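Local coordinates for protein aminotransferase TlmJ (Streptoalloteichus hindustanus, PDB 5UID) that probably catalyses pyridoxal-phosphate-dependent amino-group transfer, as a natural-product biosynthesis enzyme of the DegT/DnrJ/EryC1 aminotransferase family, at residues P35-F40 with S247-A252; G176-W181 with L197-P202. One frame throughout, in Å; residues are numbered along the deposited sequence.

Contact 1 of 2, residues P35-F40 with S247-A252. With PLP (pyridoxal-5'-phosphate), chain J.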
loop_
_atom_site.group_PDB
_atom_site.type_symbol
_atom_site.label_atom_id
_atom_site.label_comp_id
_atom_site.label_asym_id
_atom_site.label_seq_id
_atom_site.Cartn_x
_atom_site.Cartn_y
_atom_site.Cartn_z
ATOM N N PRO A 35 -5.532 -17.296 -3.919
ATOM C CA PRO A 35 -5.256 -18.463 -3.064
ATOM C C PRO A 35 -3.953 -18.366 -2.287
ATOM O O PRO A 35 -3.861 -18.931 -1.190
ATOM C CB PRO A 35 -5.235 -19.630 -4.062
ATOM C CG PRO A 35 -4.933 -18.999 -5.384
ATOM C CD PRO A 35 -5.592 -17.650 -5.346
ATOM N N ARG A 36 -2.942 -17.669 -2.812
ATOM C CA ARG A 36 -1.677 -17.562 -2.088
ATOM C C ARG A 36 -1.811 -16.678 -0.855
ATOM O O ARG A 36 -1.159 -16.938 0.166
ATOM C CB ARG A 36 -0.577 -17.031 -3.008
ATOM C CG ARG A 36 -0.491 -17.750 -4.345
ATOM C CD ARG A 36 -0.260 -19.241 -4.161
ATOM N NE ARG A 36 1.154 -19.563 -4.004
ATOM C CZ ARG A 36 1.939 -19.975 -4.995
ATOM N NH1 ARG A 36 1.445 -20.119 -6.219
ATOM N NH2 ARG A 36 3.216 -20.247 -4.764
ATOM N N THR A 37 -2.639 -15.633 -0.927
ATOM C CA THR A 37 -2.901 -14.817 0.254
ATOM C C THR A 37 -3.620 -15.624 1.329
ATOM O O THR A 37 -3.322 -15.486 2.522
ATOM C CB THR A 37 -3.716 -13.582 -0.131
ATOM O OG1 THR A 37 -2.954 -12.773 -1.034
ATOM C CG2 THR A 37 -4.072 -12.755 1.107
ATOM N N LYS A 38 -4.556 -16.485 0.923
ATOM C CA LYS A 38 -5.251 -17.327 1.890
ATOM C C LYS A 38 -4.292 -18.312 2.549
ATOM O O LYS A 38 -4.388 -18.569 3.755
ATOM C CB LYS A 38 -6.402 -18.065 1.206
ATOM C CG LYS A 38 -7.329 -18.807 2.160
ATOM C CD LYS A 38 -8.456 -19.506 1.411
ATOM C CE LYS A 38 -9.325 -20.321 2.358
ATOM N NZ LYS A 38 -10.419 -21.038 1.641
ATOM N N VAL A 39 -3.350 -18.859 1.779
ATOM C CA VAL A 39 -2.384 -19.795 2.344
ATOM C C VAL A 39 -1.457 -19.087 3.326
ATOM O O VAL A 39 -1.188 -19.596 4.422
ATOM C CB VAL A 39 -1.599 -20.492 1.217
ATOM C CG1 VAL A 39 -0.375 -21.204 1.775
ATOM C CG2 VAL A 39 -2.501 -21.478 0.480
ATOM N N PHE A 40 -0.960 -17.902 2.959
ATOM C CA PHE A 40 -0.052 -17.179 3.846
ATOM C C PHE A 40 -0.749 -16.760 5.135
ATOM O O PHE A 40 -0.155 -16.836 6.218
ATOM C CB PHE A 40 0.533 -15.960 3.130
ATOM C CG PHE A 40 1.519 -15.183 3.961
ATOM C CD1 PHE A 40 2.487 -15.838 4.707
ATOM C CD2 PHE A 40 1.486 -13.797 3.987
ATOM C CE1 PHE A 40 3.396 -15.129 5.472
ATOM C CE2 PHE A 40 2.396 -13.082 4.745
ATOM C CZ PHE A 40 3.353 -13.749 5.490
ATOM N N SER A 247 -2.912 -6.658 0.204
ATOM C CA SER A 247 -1.675 -7.111 -0.404
ATOM C C SER A 247 -2.013 -7.931 -1.650
ATOM O O SER A 247 -3.151 -7.928 -2.128
ATOM C CB SER A 247 -0.850 -7.906 0.610
ATOM O OG SER A 247 0.467 -8.124 0.136
ATOM N N ASN A 248 -1.026 -8.646 -2.188
ATOM C CA ASN A 248 -1.230 -9.430 -3.397
ATOM C C ASN A 248 -0.575 -10.798 -3.241
ATOM O O ASN A 248 0.193 -11.045 -2.305
ATOM C CB ASN A 248 -0.694 -8.698 -4.637
ATOM C CG ASN A 248 0.780 -8.353 -4.525
ATOM O OD1 ASN A 248 1.641 -9.234 -4.565
ATOM N ND2 ASN A 248 1.078 -7.065 -4.404
ATOM N N ASP A 249 -0.892 -11.697 -4.180
ATOM C CA ASP A 249 -0.406 -13.070 -4.101
ATOM C C ASP A 249 1.081 -13.187 -4.401
ATOM O O ASP A 249 1.695 -14.194 -4.034
ATOM C CB ASP A 249 -1.191 -13.977 -5.054
ATOM C CG ASP A 249 -2.417 -14.592 -4.400
ATOM O OD1 ASP A 249 -2.824 -14.112 -3.320
ATOM O OD2 ASP A 249 -2.965 -15.566 -4.958
ATOM N N VAL A 250 1.675 -12.200 -5.071
ATOM C CA VAL A 250 3.119 -12.228 -5.268
ATOM C C VAL A 250 3.829 -12.057 -3.932
ATOM O O VAL A 250 4.705 -12.850 -3.566
ATOM C CB VAL A 250 3.549 -11.156 -6.284
ATOM C CG1 VAL A 250 4.997 -11.362 -6.687
ATOM C CG2 VAL A 250 2.646 -11.195 -7.502
ATOM N N ALA A 251 3.441 -11.030 -3.174
ATOM C CA ALA A 251 4.021 -10.824 -1.852
ATOM C C ALA A 251 3.663 -11.965 -0.908
ATOM O O ALA A 251 4.497 -12.399 -0.106
ATOM C CB ALA A 251 3.553 -9.486 -1.281
ATOM N N ALA A 252 2.427 -12.465 -0.992
ATOM C CA ALA A 252 2.001 -13.537 -0.099
ATOM C C ALA A 252 2.796 -14.815 -0.341
ATOM O O ALA A 252 3.152 -15.520 0.610
ATOM C CB ALA A 252 0.504 -13.795 -0.264
HETATM N N1 PLP J . 5.544 -7.822 -6.150
HETATM C C2 PLP J . 6.399 -8.107 -5.111
HETATM C C2A PLP J . 7.360 -9.250 -5.218
HETATM C C3 PLP J . 6.381 -7.333 -3.957
HETATM O O3 PLP J . 7.242 -7.636 -2.936
HETATM C C4 PLP J . 5.495 -6.269 -3.823
HETATM C C4A PLP J . 5.098 -5.923 -2.413
HETATM O O4A PLP J . 3.931 -6.003 -2.025
HETATM C C5 PLP J . 4.629 -5.991 -4.883
HETATM C C6 PLP J . 4.663 -6.770 -6.034
HETATM C C5A PLP J . 3.643 -4.842 -4.830
HETATM O O4P PLP J . 4.245 -3.680 -4.301
HETATM O O HOH W 1 1.530 -18.269 0.078
#
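D249 carries the polar half of this contact, laying its carboxylate against the first turn of helix 35-48. R36 N donates to D249 OD2 at 3.0 Å and T37 N to D249 OD1 at 2.8 Å; both donors stand above the carboxylate plane, 53° out of it. T37 OG1 adds a third bond, meeting D249 OD1 at 2.7 Å nearly along its C-O axis, and G34 N also donates to OD1. An alanine in place of D249 would probably leave the N-H groups of G34, R36 and T37 without their acceptor and the T37 hydroxyl without its mate, weakening the start of the helix. The R36 side chain, bent at chi2 (-58°), turns from D249, its NH2 forming a salt bridge with E24.

The apolar half centres on A252, whose CB rests 3.6 Å from T37 CA. F40 flanks it, with F40 CB 4.0 Å from A252 CB. A water donates to R36 O at 3.0 Å and weakly to A252 O.

Beside the cofactor, N248 is the N-cap of helix 249-280: A251 N donates to N248 OD1 at 2.9 Å in a nearly straight bond (166°). The amide's other end approaches PLP, N248 ND2 lying 3.4 Å from PLP C5A, and ND2 is held by D193 of the second subunit. V250 CG1 and A251 CB also touch PLP.

Around this junction of two helix starts, R36 and V250 lean on V25 of helix 16-28, T37 and S247 reach S57 of strand 55-58, and F40 continues onto S256 of helix 249-280.

Contact 2 of 2, residues G176-W181 with L197-P202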
loop_
_atom_site.group_PDB
_atom_site.type_symbol
_atom_site.label_atom_id
_atom_site.label_comp_id
_atom_site.label_asym_id
_atom_site.label_seq_id
_atom_site.Cartn_x
_atom_site.Cartn_y
_atom_site.Cartn_z
ATOM N N GLY A 176 -2.879 -8.606 23.296
ATOM C CA GLY A 176 -3.808 -7.497 23.311
ATOM C C GLY A 176 -5.032 -7.784 22.470
ATOM O O GLY A 176 -5.365 -8.934 22.176
ATOM N N ASP A 177 -5.706 -6.711 22.068
ATOM C CA ASP A 177 -6.900 -6.831 21.243
ATOM C C ASP A 177 -6.572 -6.878 19.756
ATOM O O ASP A 177 -7.239 -7.591 18.997
ATOM C CB ASP A 177 -7.853 -5.673 21.540
ATOM C CG ASP A 177 -8.371 -5.701 22.964
ATOM O OD1 ASP A 177 -9.275 -6.512 23.256
ATOM O OD2 ASP A 177 -7.856 -4.931 23.799
ATOM N N VAL A 178 -5.557 -6.133 19.320
ATOM C CA VAL A 178 -5.149 -6.093 17.922
ATOM C C VAL A 178 -3.633 -6.222 17.850
ATOM O O VAL A 178 -2.910 -5.636 18.663
ATOM C CB VAL A 178 -5.615 -4.799 17.221
ATOM C CG1 VAL A 178 -5.232 -4.821 15.745
ATOM C CG2 VAL A 178 -7.123 -4.601 17.384
ATOM N N GLY A 179 -3.158 -6.995 16.884
ATOM C CA GLY A 179 -1.736 -7.079 16.581
ATOM C C GLY A 179 -1.484 -6.704 15.133
ATOM O O GLY A 179 -2.286 -7.026 14.254
ATOM N N VAL A 180 -0.375 -6.006 14.894
ATOM C CA VAL A 180 0.024 -5.587 13.555
ATOM C C VAL A 180 1.481 -5.974 13.336
ATOM O O VAL A 180 2.320 -5.803 14.228
ATOM C CB VAL A 180 -0.168 -4.069 13.341
ATOM C CG1 VAL A 180 -0.246 -3.752 11.857
ATOM C CG2 VAL A 180 -1.408 -3.560 14.073
ATOM N N TRP A 181 1.779 -6.494 12.149
ATOM C CA TRP A 181 3.127 -6.894 11.775
ATOM C C TRP A 181 3.550 -6.177 10.500
ATOM O O TRP A 181 2.716 -5.752 9.696
ATOM C CB TRP A 181 3.228 -8.410 11.560
ATOM C CG TRP A 181 3.132 -9.211 12.818
ATOM C CD1 TRP A 181 4.160 -9.778 13.508
ATOM C CD2 TRP A 181 1.938 -9.536 13.536
ATOM N NE1 TRP A 181 3.682 -10.437 14.614
ATOM C CE2 TRP A 181 2.319 -10.304 14.655
ATOM C CE3 TRP A 181 0.583 -9.251 13.343
ATOM C CZ2 TRP A 181 1.396 -10.788 15.577
ATOM C CZ3 TRP A 181 -0.330 -9.733 14.257
ATOM C CH2 TRP A 181 0.080 -10.492 15.362
ATOM N N LEU A 197 -2.706 -8.175 10.117
ATOM C CA LEU A 197 -3.508 -7.819 11.277
ATOM C C LEU A 197 -3.992 -9.084 11.972
ATOM O O LEU A 197 -4.303 -10.082 11.316
ATOM C CB LEU A 197 -4.708 -6.960 10.875
ATOM C CG LEU A 197 -4.426 -5.499 10.538
ATOM C CD1 LEU A 197 -5.641 -4.874 9.885
ATOM C CD2 LEU A 197 -4.044 -4.743 11.800
ATOM N N CYS A 198 -4.048 -9.041 13.301
ATOM C CA CYS A 198 -4.627 -10.117 14.090
ATOM C C CYS A 198 -5.576 -9.514 15.113
ATOM O O CYS A 198 -5.181 -8.640 15.892
ATOM C CB CYS A 198 -3.550 -10.952 14.791
ATOM S SG CYS A 198 -4.206 -12.343 15.745
ATOM N N PHE A 199 -6.820 -9.978 15.108
ATOM C CA PHE A 199 -7.855 -9.462 15.991
ATOM C C PHE A 199 -8.287 -10.540 16.971
ATOM O O PHE A 199 -8.480 -11.699 16.589
ATOM C CB PHE A 199 -9.069 -8.975 15.194
ATOM C CG PHE A 199 -8.772 -7.820 14.289
ATOM C CD1 PHE A 199 -8.326 -8.034 12.997
ATOM C CD2 PHE A 199 -8.940 -6.517 14.730
ATOM C CE1 PHE A 199 -8.051 -6.970 12.160
ATOM C CE2 PHE A 199 -8.667 -5.449 13.898
ATOM C CZ PHE A 199 -8.221 -5.675 12.613
ATOM N N ARG A 200 -8.431 -10.155 18.237
ATOM C CA ARG A 200 -9.019 -11.067 19.211
ATOM C C ARG A 200 -10.488 -11.317 18.894
ATOM O O ARG A 200 -10.991 -12.431 19.080
ATOM C CB ARG A 200 -8.854 -10.499 20.619
ATOM C CG ARG A 200 -8.658 -11.549 21.700
ATOM C CD ARG A 200 -7.414 -11.234 22.512
ATOM N NE ARG A 200 -7.699 -11.053 23.932
ATOM C CZ ARG A 200 -7.052 -11.684 24.906
ATOM N NH1 ARG A 200 -6.073 -12.527 24.614
ATOM N NH2 ARG A 200 -7.378 -11.464 26.174
ATOM N N ASP A 201 -11.182 -10.295 18.397
ATOM C CA ASP A 201 -12.588 -10.412 18.036
ATOM C C ASP A 201 -12.704 -10.795 16.566
ATOM O O ASP A 201 -12.271 -10.022 15.702
ATOM C CB ASP A 201 -13.309 -9.099 18.291
ATOM C CG ASP A 201 -14.787 -9.158 17.946
ATOM O OD1 ASP A 201 -15.328 -10.269 17.772
ATOM O OD2 ASP A 201 -15.409 -8.080 17.850
ATOM N N PRO A 202 -13.272 -11.958 16.236
ATOM C CA PRO A 202 -13.414 -12.318 14.817
ATOM C C PRO A 202 -14.337 -11.390 14.048
ATOM O O PRO A 202 -14.113 -11.165 12.852
ATOM C CB PRO A 202 -13.966 -13.750 14.872
ATOM C CG PRO A 202 -14.626 -13.848 16.207
ATOM C CD PRO A 202 -13.791 -13.008 17.128
HETATM O O HOH W 2 -9.976 -7.615 18.392
#
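V178 and F199 lie side by side and point the same way, as do V180 and L197, so four apolar side chains share one face of two antiparallel neighbours in the seven-stranded mixed sheet of the large domain, as in fold type I PLP enzymes. Both are non-hydrogen-bonded pairs. V178 CG2 meets F199 CD2 at 3.7 Å, while V180 CG2 sits 3.7 Å from L197 CD2. A diagonal contact, V178 CG1 to L197 CD2, ties the two pairs together.

On the other face W181 reaches back across the sheet. Its CG is anti to the carbonyl carbon (chi1 -71°), and with chi2 at -101° turning the indole, the six-membered end comes to C198: W181 CZ3 is 3.5 Å from C198 CB, which meets the ring at its edge. The indole also lies over G179, where a CB would collide with W181 CH2, so the absence of a side chain makes room for the ring.

Between the faces, G179 N donates to C198 O at 2.8 Å, and C198 N returns a bond of 2.8 Å to G179 O. Past the strand, R200 N donates to D177 O at 2.9 Å.

F199 is covered by L71 of helix 61-72 and by L204, A205 and A208 of helix 202-212, and V180 by C61 and L65. The chemistry is thus divided: backbone bonds set the antiparallel register and satisfy part of the buried main chain, other groups turning to strand 155-158 and, at F199 O, to the Q54 side chain, whereas hydrocarbon and ring contacts join the sheet to its helices.

In the fold
Contacts 1 and 2 do not touch: their centres are 19 Å apart and their nearest atoms about 8 Å. Helix 35-48 bridges them, since it begins in contact 1 and further along offers F44, whose ring packs edge-to-face with W181 of contact 2. Strand 55-58 gives a second route; it neighbours strand 195-199 in the sheet and also borders contact 1. Contact 1 borders the PLP pocket directly through N248, V250 and A251. Contact 2 lies deeper in the chain, within the seven-stranded sheet, with the W181 side chain about 14 Å from PLP. K187, predicted to bind the cofactor covalently, falls between segments 176-181 and 197-202 and is not modelled.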